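Local coordinates for protein geranylgeranyl pyrophosphate synthase (PDB 3LK5) that probably makes isoprenoid diphosphates by magnesium-dependent transfer of prenyl units, at residues I65-F74 against Y219-A229; A300-V308 against A318-A326. All coordinates share one frame; numbering follows the deposited sequence.

How the contacts relate
Both contacts are buried, contact 1 in the core and contact 2 at the periphery. The centre of contact 1 (65-74 with 219-229) lies about 11 Å from the centre of the chain; it joins helices far apart in sequence and buries 668 Å² in all. The centre of contact 2 (300-308 with 318-326) is about 28 Å out, on the other side of the chain's centre; it joins two neighbouring helices and buries 328 Å². The contacts share no helix. Glycines and backbone CA-H...O contacts accompany axes 6.3 Å apart in contact 1, and an arginine meets a tyrosine at one end. Contact 2, with axes 9.4 Å apart, relies on isoleucine, alanine and histidine side chains without a hydrogen bond across it.

Contact 1 of 2, residues I65-F74 against Y219-A229; sequences IRPLYAWAGF and YTIARPLHLGA
Arg66 reaches from helix 65-74 alongside Tyr219 and Thr220 of helix 205-231. Arg66 CB lies 4.1 Å from Pro224 CG, and Arg66 CG is 3.6 Å from Thr220 O. CG stands anti to the carbonyl carbon and the chain then runs extended to NE, which carries CD over the face of the Tyr219 ring. Arg66 NE follows, 3.2 Å from Tyr219 CE2 and nearer the ring's rim than its centre. The guanidinium is tilted 34° against that ring. At the tip Arg66 NH2 gives a weak hydrogen bond to Thr220 OG1 (3.0 Å, bent to 129° at the hydrogen), while Thr220 CG2 covers one face of the guanidinium and Tyr219 OH lies over the opposite one.

One turn on, the Tyr69 ring receives Ile221 CG2 almost squarely over its centre, 3.7 Å from the centroid, in a CH-pi contact. Leu225 CD2 meets Tyr69 O at 3.3 Å.

Beyond these side chains the backbones themselves touch. Ala70 CA meets Pro224 O at 3.1 Å, and Gly228 CA meets Ala70 O at the same distance, both as CA-H...O contacts. Gly228 and Gly73 face the partner helix with no side chain, consistent with axes only 6.3 Å apart at a crossing angle of -42°.

Within the all-helical fold, helix 87-111 lies against Arg66, and its Gln101 takes a hydrogen bond from Tyr219 OH. Asp108, which binds magnesium in this protein though no ion is bound to this chain here, is on that same helix, with its side chain about 7 Å from that of Tyr219. Tyr69 OH bonds to Tyr245 OH of helix 236-263. Helix 355-369 packs on Ile65 and Tyr69, and helix 170-199 on Tyr219.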
# COMPACT_ATOMS: atom_id res chain seq x y z
N ILE A 65 -4.60 19.91 -1.39
CA ILE A 65 -5.41 20.19 -2.59
C ILE A 65 -6.41 19.05 -2.86
O ILE A 65 -7.55 19.28 -3.31
CB ILE A 65 -4.49 20.45 -3.83
CG1 ILE A 65 -5.30 21.03 -4.99
CG2 ILE A 65 -3.85 19.20 -4.33
CD1 ILE A 65 -6.17 22.18 -4.56
N ARG A 66 -5.99 17.81 -2.57
CA ARG A 66 -6.86 16.67 -2.87
C ARG A 66 -8.07 16.61 -1.94
O ARG A 66 -9.19 16.54 -2.43
CB ARG A 66 -6.07 15.33 -2.98
CG ARG A 66 -5.04 15.34 -4.11
CD ARG A 66 -4.07 14.16 -4.09
NE ARG A 66 -3.02 14.41 -5.07
CZ ARG A 66 -1.98 15.22 -4.89
NH1 ARG A 66 -1.80 15.85 -3.74
NH2 ARG A 66 -1.11 15.41 -5.88
N PRO A 67 -7.88 16.71 -0.60
CA PRO A 67 -9.06 16.82 0.26
C PRO A 67 -9.88 18.05 -0.06
O PRO A 67 -11.10 18.03 0.01
CB PRO A 67 -8.46 17.01 1.68
CG PRO A 67 -7.12 16.38 1.61
CD PRO A 67 -6.64 16.59 0.18
N LEU A 68 -9.21 19.13 -0.44
CA LEU A 68 -9.98 20.35 -0.82
C LEU A 68 -10.92 20.11 -2.02
O LEU A 68 -12.07 20.52 -2.02
CB LEU A 68 -8.99 21.48 -1.14
CG LEU A 68 -9.60 22.86 -1.42
CD1 LEU A 68 -10.70 23.35 -0.40
CD2 LEU A 68 -8.44 23.86 -1.52
N TYR A 69 -10.43 19.40 -3.04
CA TYR A 69 -11.27 19.04 -4.17
C TYR A 69 -12.36 18.05 -3.82
O TYR A 69 -13.46 18.17 -4.34
CB TYR A 69 -10.44 18.57 -5.39
CG TYR A 69 -10.01 19.72 -6.28
CD1 TYR A 69 -8.67 19.97 -6.51
CD2 TYR A 69 -10.97 20.56 -6.89
CE1 TYR A 69 -8.27 21.02 -7.34
CE2 TYR A 69 -10.60 21.59 -7.72
CZ TYR A 69 -9.24 21.81 -7.95
OH TYR A 69 -8.86 22.84 -8.79
N ALA A 70 -12.08 17.06 -2.96
CA ALA A 70 -13.13 16.17 -2.51
C ALA A 70 -14.25 16.95 -1.80
O ALA A 70 -15.45 16.72 -2.04
CB ALA A 70 -12.54 15.07 -1.57
N TRP A 71 -13.85 17.87 -0.92
CA TRP A 71 -14.81 18.71 -0.22
C TRP A 71 -15.64 19.57 -1.18
O TRP A 71 -16.84 19.66 -1.04
CB TRP A 71 -14.08 19.56 0.83
CG TRP A 71 -14.95 20.52 1.62
CD1 TRP A 71 -14.78 21.89 1.70
CD2 TRP A 71 -16.05 20.20 2.49
NE1 TRP A 71 -15.74 22.43 2.52
CE2 TRP A 71 -16.52 21.43 3.03
CE3 TRP A 71 -16.69 19.01 2.86
CZ2 TRP A 71 -17.62 21.50 3.89
CZ3 TRP A 71 -17.78 19.07 3.72
CH2 TRP A 71 -18.23 20.32 4.23
N ALA A 72 -14.98 20.15 -2.16
CA ALA A 72 -15.66 20.96 -3.18
C ALA A 72 -16.63 20.12 -3.98
O ALA A 72 -17.71 20.60 -4.33
CB ALA A 72 -14.64 21.59 -4.10
N GLY A 73 -16.25 18.89 -4.31
CA GLY A 73 -17.19 17.97 -5.00
C GLY A 73 -18.43 17.65 -4.19
O GLY A 73 -19.56 17.61 -4.72
N PHE A 74 -18.22 17.43 -2.90
CA PHE A 74 -19.35 17.22 -1.97
C PHE A 74 -20.27 18.44 -1.95
O PHE A 74 -21.49 18.31 -2.07
CB PHE A 74 -18.81 16.91 -0.56
CG PHE A 74 -19.88 16.75 0.49
CD1 PHE A 74 -20.56 15.55 0.63
CD2 PHE A 74 -20.21 17.82 1.33
CE1 PHE A 74 -21.57 15.39 1.58
CE2 PHE A 74 -21.20 17.70 2.29
CZ PHE A 74 -21.90 16.47 2.41
N TYR A 219 -5.75 11.68 -10.41
CA TYR A 219 -5.38 11.51 -9.02
C TYR A 219 -5.64 12.76 -8.17
O TYR A 219 -6.09 12.68 -7.03
CB TYR A 219 -3.88 11.16 -8.99
CG TYR A 219 -3.29 11.15 -7.61
CD1 TYR A 219 -3.91 10.41 -6.58
CD2 TYR A 219 -2.11 11.84 -7.34
CE1 TYR A 219 -3.37 10.39 -5.31
CE2 TYR A 219 -1.53 11.81 -6.09
CZ TYR A 219 -2.17 11.08 -5.08
OH TYR A 219 -1.65 11.07 -3.82
N THR A 220 -5.36 13.93 -8.74
CA THR A 220 -5.26 15.14 -7.92
C THR A 220 -6.55 15.94 -7.90
O THR A 220 -6.86 16.59 -6.90
CB THR A 220 -4.08 16.01 -8.42
OG1 THR A 220 -2.87 15.24 -8.32
CG2 THR A 220 -3.95 17.35 -7.62
N ILE A 221 -7.28 15.88 -9.01
CA ILE A 221 -8.46 16.70 -9.14
C ILE A 221 -9.71 15.95 -9.51
O ILE A 221 -10.74 16.08 -8.81
CB ILE A 221 -8.23 17.87 -10.21
CG1 ILE A 221 -6.93 18.61 -9.89
CG2 ILE A 221 -9.49 18.81 -10.21
CD1 ILE A 221 -6.83 20.09 -10.56
N ALA A 222 -9.68 15.20 -10.62
CA ALA A 222 -10.92 14.60 -11.10
C ALA A 222 -11.50 13.56 -10.14
O ALA A 222 -12.69 13.61 -9.81
CB ALA A 222 -10.76 13.97 -12.51
N ARG A 223 -10.68 12.61 -9.71
CA ARG A 223 -11.23 11.62 -8.79
C ARG A 223 -11.57 12.17 -7.38
O ARG A 223 -12.56 11.73 -6.82
CB ARG A 223 -10.38 10.33 -8.69
CG ARG A 223 -10.25 9.52 -10.00
CD ARG A 223 -11.60 9.02 -10.49
NE ARG A 223 -11.42 8.08 -11.62
CZ ARG A 223 -12.41 7.63 -12.38
NH1 ARG A 223 -13.68 7.98 -12.13
NH2 ARG A 223 -12.17 6.78 -13.37
N PRO A 224 -10.75 13.09 -6.81
CA PRO A 224 -11.23 13.67 -5.53
C PRO A 224 -12.61 14.33 -5.72
O PRO A 224 -13.46 14.16 -4.89
CB PRO A 224 -10.12 14.71 -5.20
CG PRO A 224 -8.85 13.96 -5.68
CD PRO A 224 -9.33 13.44 -7.06
N LEU A 225 -12.82 15.09 -6.81
CA LEU A 225 -14.15 15.71 -7.04
C LEU A 225 -15.22 14.64 -7.12
O LEU A 225 -16.30 14.76 -6.54
CB LEU A 225 -14.21 16.49 -8.38
CG LEU A 225 -13.51 17.87 -8.24
CD1 LEU A 225 -13.16 18.45 -9.64
CD2 LEU A 225 -14.32 18.87 -7.40
N HIS A 226 -14.92 13.60 -7.91
CA HIS A 226 -15.82 12.46 -8.07
C HIS A 226 -16.15 11.84 -6.71
O HIS A 226 -17.32 11.59 -6.40
CB HIS A 226 -15.17 11.43 -9.04
CG HIS A 226 -16.08 10.31 -9.44
ND1 HIS A 226 -15.66 9.26 -10.24
CD2 HIS A 226 -17.36 10.04 -9.10
CE1 HIS A 226 -16.66 8.40 -10.38
NE2 HIS A 226 -17.70 8.86 -9.71
N LEU A 227 -15.12 11.61 -5.89
CA LEU A 227 -15.34 11.01 -4.57
C LEU A 227 -16.31 11.85 -3.70
O LEU A 227 -17.29 11.33 -3.13
CB LEU A 227 -13.97 10.85 -3.88
CG LEU A 227 -13.98 10.36 -2.43
CD1 LEU A 227 -14.61 8.92 -2.45
CD2 LEU A 227 -12.55 10.38 -1.81
N GLY A 228 -16.01 13.14 -3.59
CA GLY A 228 -16.86 14.05 -2.80
C GLY A 228 -18.27 14.09 -3.34
O GLY A 228 -19.25 14.01 -2.57
N ALA A 229 -18.41 14.20 -4.66
CA ALA A 229 -19.76 14.20 -5.26
C ALA A 229 -20.53 12.91 -5.04
O ALA A 229 -21.75 12.95 -4.78
CB ALA A 229 -19.72 14.59 -6.79

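Contact 2 of 2, residues A300-V308 against A318-A326; sequences AATAIRAGV and AVITEHIRA
Ile320 pushes its CD1 against the last turn of helix 298-307, between Ala303 and Gly307, where Ile320 CD1 lies 3.1 Å from Ala303 O and 4.1 Å from Gly307 CA. CG1 stands anti to the carbonyl carbon, and a second bend in the same sense (chi2 -51°) folds the ethyl arm toward this backbone. Gly307 meets that CD1 with no side chain of its own. The other branch, anti to the backbone N, brings Ile320 CG2 to 4.2 Å from Val308 CG1, the two side chains crossing at about a right angle.

Ile304 has a different shape. Its first torsion is similar, but chi2 is 166°, so the arm is stretched. Ile304 CG1 passes His323 CB at 3.8 Å as the two side chains run in opposite directions, and Ile304 CD1 goes on to Ile324 CG1 at 4.0 Å. Ile324 is extended in the same way, and its side chain meets that of Ile304 at a slant.

The His323 ring touches two small residues one turn apart. Ala300 CA lies over one face, toward the rim, with Ala300 CB 3.7 Å from His323 ND1, while Ala303 CB is 3.9 Å from His323 CD2. Ala300 and Ala303 both direct their CB atoms at the partner helix, and with only methyl groups there the imidazole lies close to the backbone at Ala300.

Leu286 and Leu290 of helix 284-296 touch Ile304, and Ile277 touches Ile320 and Ile324, continuing the apolar packing beyond the pair. Sequence-adjacent helices joined by a short connection and meeting at 134° form a splayed, roughly antiparallel helical hairpin, here a peripheral part of the all-helical polyprenyl synthetase fold, away from the magnesium site.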
# COMPACT_ATOMS: atom_id res chain seq x y z
N ALA A 300 22.31 21.76 -30.10
CA ALA A 300 21.38 21.99 -28.97
C ALA A 300 20.59 20.72 -28.57
O ALA A 300 20.48 20.39 -27.37
CB ALA A 300 20.44 23.13 -29.30
N ALA A 301 20.03 20.00 -29.55
CA ALA A 301 19.27 18.76 -29.21
C ALA A 301 20.19 17.77 -28.50
O ALA A 301 19.80 17.15 -27.51
CB ALA A 301 18.66 18.13 -30.44
N THR A 302 21.42 17.65 -28.99
CA THR A 302 22.43 16.76 -28.42
C THR A 302 22.78 17.12 -26.97
O THR A 302 22.78 16.24 -26.08
CB THR A 302 23.70 16.73 -29.31
OG1 THR A 302 23.34 16.20 -30.59
CG2 THR A 302 24.81 15.91 -28.68
N ALA A 303 23.04 18.41 -26.75
CA ALA A 303 23.31 18.98 -25.41
C ALA A 303 22.17 18.74 -24.42
O ALA A 303 22.42 18.34 -23.27
CB ALA A 303 23.65 20.48 -25.51
N ILE A 304 20.92 18.92 -24.85
CA ILE A 304 19.75 18.57 -23.99
C ILE A 304 19.69 17.06 -23.67
O ILE A 304 19.56 16.65 -22.50
CB ILE A 304 18.40 19.03 -24.61
CG1 ILE A 304 18.37 20.56 -24.80
CG2 ILE A 304 17.21 18.62 -23.71
CD1 ILE A 304 17.23 21.02 -25.71
N ARG A 305 19.78 16.23 -24.70
CA ARG A 305 19.82 14.77 -24.51
C ARG A 305 20.92 14.29 -23.59
O ARG A 305 20.69 13.44 -22.72
CB ARG A 305 19.94 14.06 -25.85
CG ARG A 305 18.61 13.78 -26.43
CD ARG A 305 18.70 13.05 -27.74
NE ARG A 305 17.38 13.06 -28.31
CZ ARG A 305 17.02 13.76 -29.38
NH1 ARG A 305 15.76 13.71 -29.78
NH2 ARG A 305 17.91 14.49 -30.05
N ALA A 306 22.12 14.85 -23.75
CA ALA A 306 23.28 14.43 -22.98
C ALA A 306 23.17 14.89 -21.54
O ALA A 306 23.68 14.23 -20.64
CB ALA A 306 24.57 14.96 -23.60
N GLY A 307 22.48 16.00 -21.33
CA GLY A 307 22.48 16.67 -20.04
C GLY A 307 21.36 16.28 -19.07
O GLY A 307 21.60 16.25 -17.87
N VAL A 308 20.16 16.00 -19.57
CA VAL A 308 19.01 15.78 -18.68
C VAL A 308 19.15 14.54 -17.82
O VAL A 308 19.43 13.44 -18.32
CB VAL A 308 17.64 15.74 -19.41
CG1 VAL A 308 17.33 17.11 -20.03
CG2 VAL A 308 17.58 14.60 -20.45
N ALA A 318 21.41 25.47 -16.11
CA ALA A 318 20.95 26.69 -16.75
C ALA A 318 21.17 26.64 -18.28
O ALA A 318 20.32 27.10 -19.06
CB ALA A 318 21.66 27.92 -16.15
N VAL A 319 22.32 26.10 -18.69
CA VAL A 319 22.66 26.00 -20.11
C VAL A 319 21.65 25.09 -20.83
O VAL A 319 21.17 25.44 -21.91
CB VAL A 319 24.16 25.56 -20.31
CG1 VAL A 319 24.41 25.01 -21.71
CG2 VAL A 319 25.09 26.73 -19.99
N ILE A 320 21.30 23.96 -20.23
CA ILE A 320 20.29 23.07 -20.81
C ILE A 320 18.94 23.81 -20.86
O ILE A 320 18.18 23.72 -21.84
CB ILE A 320 20.07 21.79 -19.96
CG1 ILE A 320 21.36 20.93 -19.83
CG2 ILE A 320 18.86 20.97 -20.45
CD1 ILE A 320 22.06 20.58 -21.11
N THR A 321 18.65 24.51 -19.77
CA THR A 321 17.39 25.23 -19.65
C THR A 321 17.24 26.29 -20.76
O THR A 321 16.16 26.40 -21.38
CB THR A 321 17.27 25.86 -18.27
OG1 THR A 321 17.20 24.82 -17.30
CG2 THR A 321 16.00 26.68 -18.20
N GLU A 322 18.31 27.05 -21.00
CA GLU A 322 18.29 28.05 -22.08
C GLU A 322 18.14 27.39 -23.47
O GLU A 322 17.47 27.94 -24.34
CB GLU A 322 19.49 29.03 -22.02
CG GLU A 322 19.48 30.01 -20.81
CD GLU A 322 18.11 30.72 -20.59
OE1 GLU A 322 17.40 31.02 -21.57
OE2 GLU A 322 17.73 30.98 -19.43
N HIS A 323 18.76 26.22 -23.67
CA HIS A 323 18.57 25.48 -24.93
C HIS A 323 17.09 25.12 -25.08
O HIS A 323 16.52 25.30 -26.15
CB HIS A 323 19.44 24.21 -25.02
CG HIS A 323 20.89 24.46 -25.31
ND1 HIS A 323 21.34 25.21 -26.37
CD2 HIS A 323 22.01 23.98 -24.70
CE1 HIS A 323 22.67 25.24 -26.38
NE2 HIS A 323 23.10 24.47 -25.39
N ILE A 324 16.46 24.64 -24.00
CA ILE A 324 15.03 24.34 -24.02
C ILE A 324 14.19 25.57 -24.37
O ILE A 324 13.34 25.52 -25.26
CB ILE A 324 14.57 23.69 -22.66
CG1 ILE A 324 15.14 22.28 -22.55
CG2 ILE A 324 13.01 23.65 -22.55
CD1 ILE A 324 15.01 21.66 -21.13
N ARG A 325 14.43 26.69 -23.68
CA ARG A 325 13.72 27.93 -23.98
C ARG A 325 13.84 28.35 -25.46
O ARG A 325 12.84 28.77 -26.08
CB ARG A 325 14.22 29.10 -23.12
CG ARG A 325 13.26 30.31 -23.17
CD ARG A 325 13.93 31.63 -22.70
NE ARG A 325 14.67 31.47 -21.44
CZ ARG A 325 14.11 31.45 -20.23
NH1 ARG A 325 12.78 31.61 -20.09
NH2 ARG A 325 14.87 31.29 -19.16
N ALA A 326 15.05 28.23 -26.01
CA ALA A 326 15.29 28.70 -27.40
C ALA A 326 14.49 27.91 -28.43
O ALA A 326 14.31 28.37 -29.55
CB ALA A 326 16.80 28.69 -27.74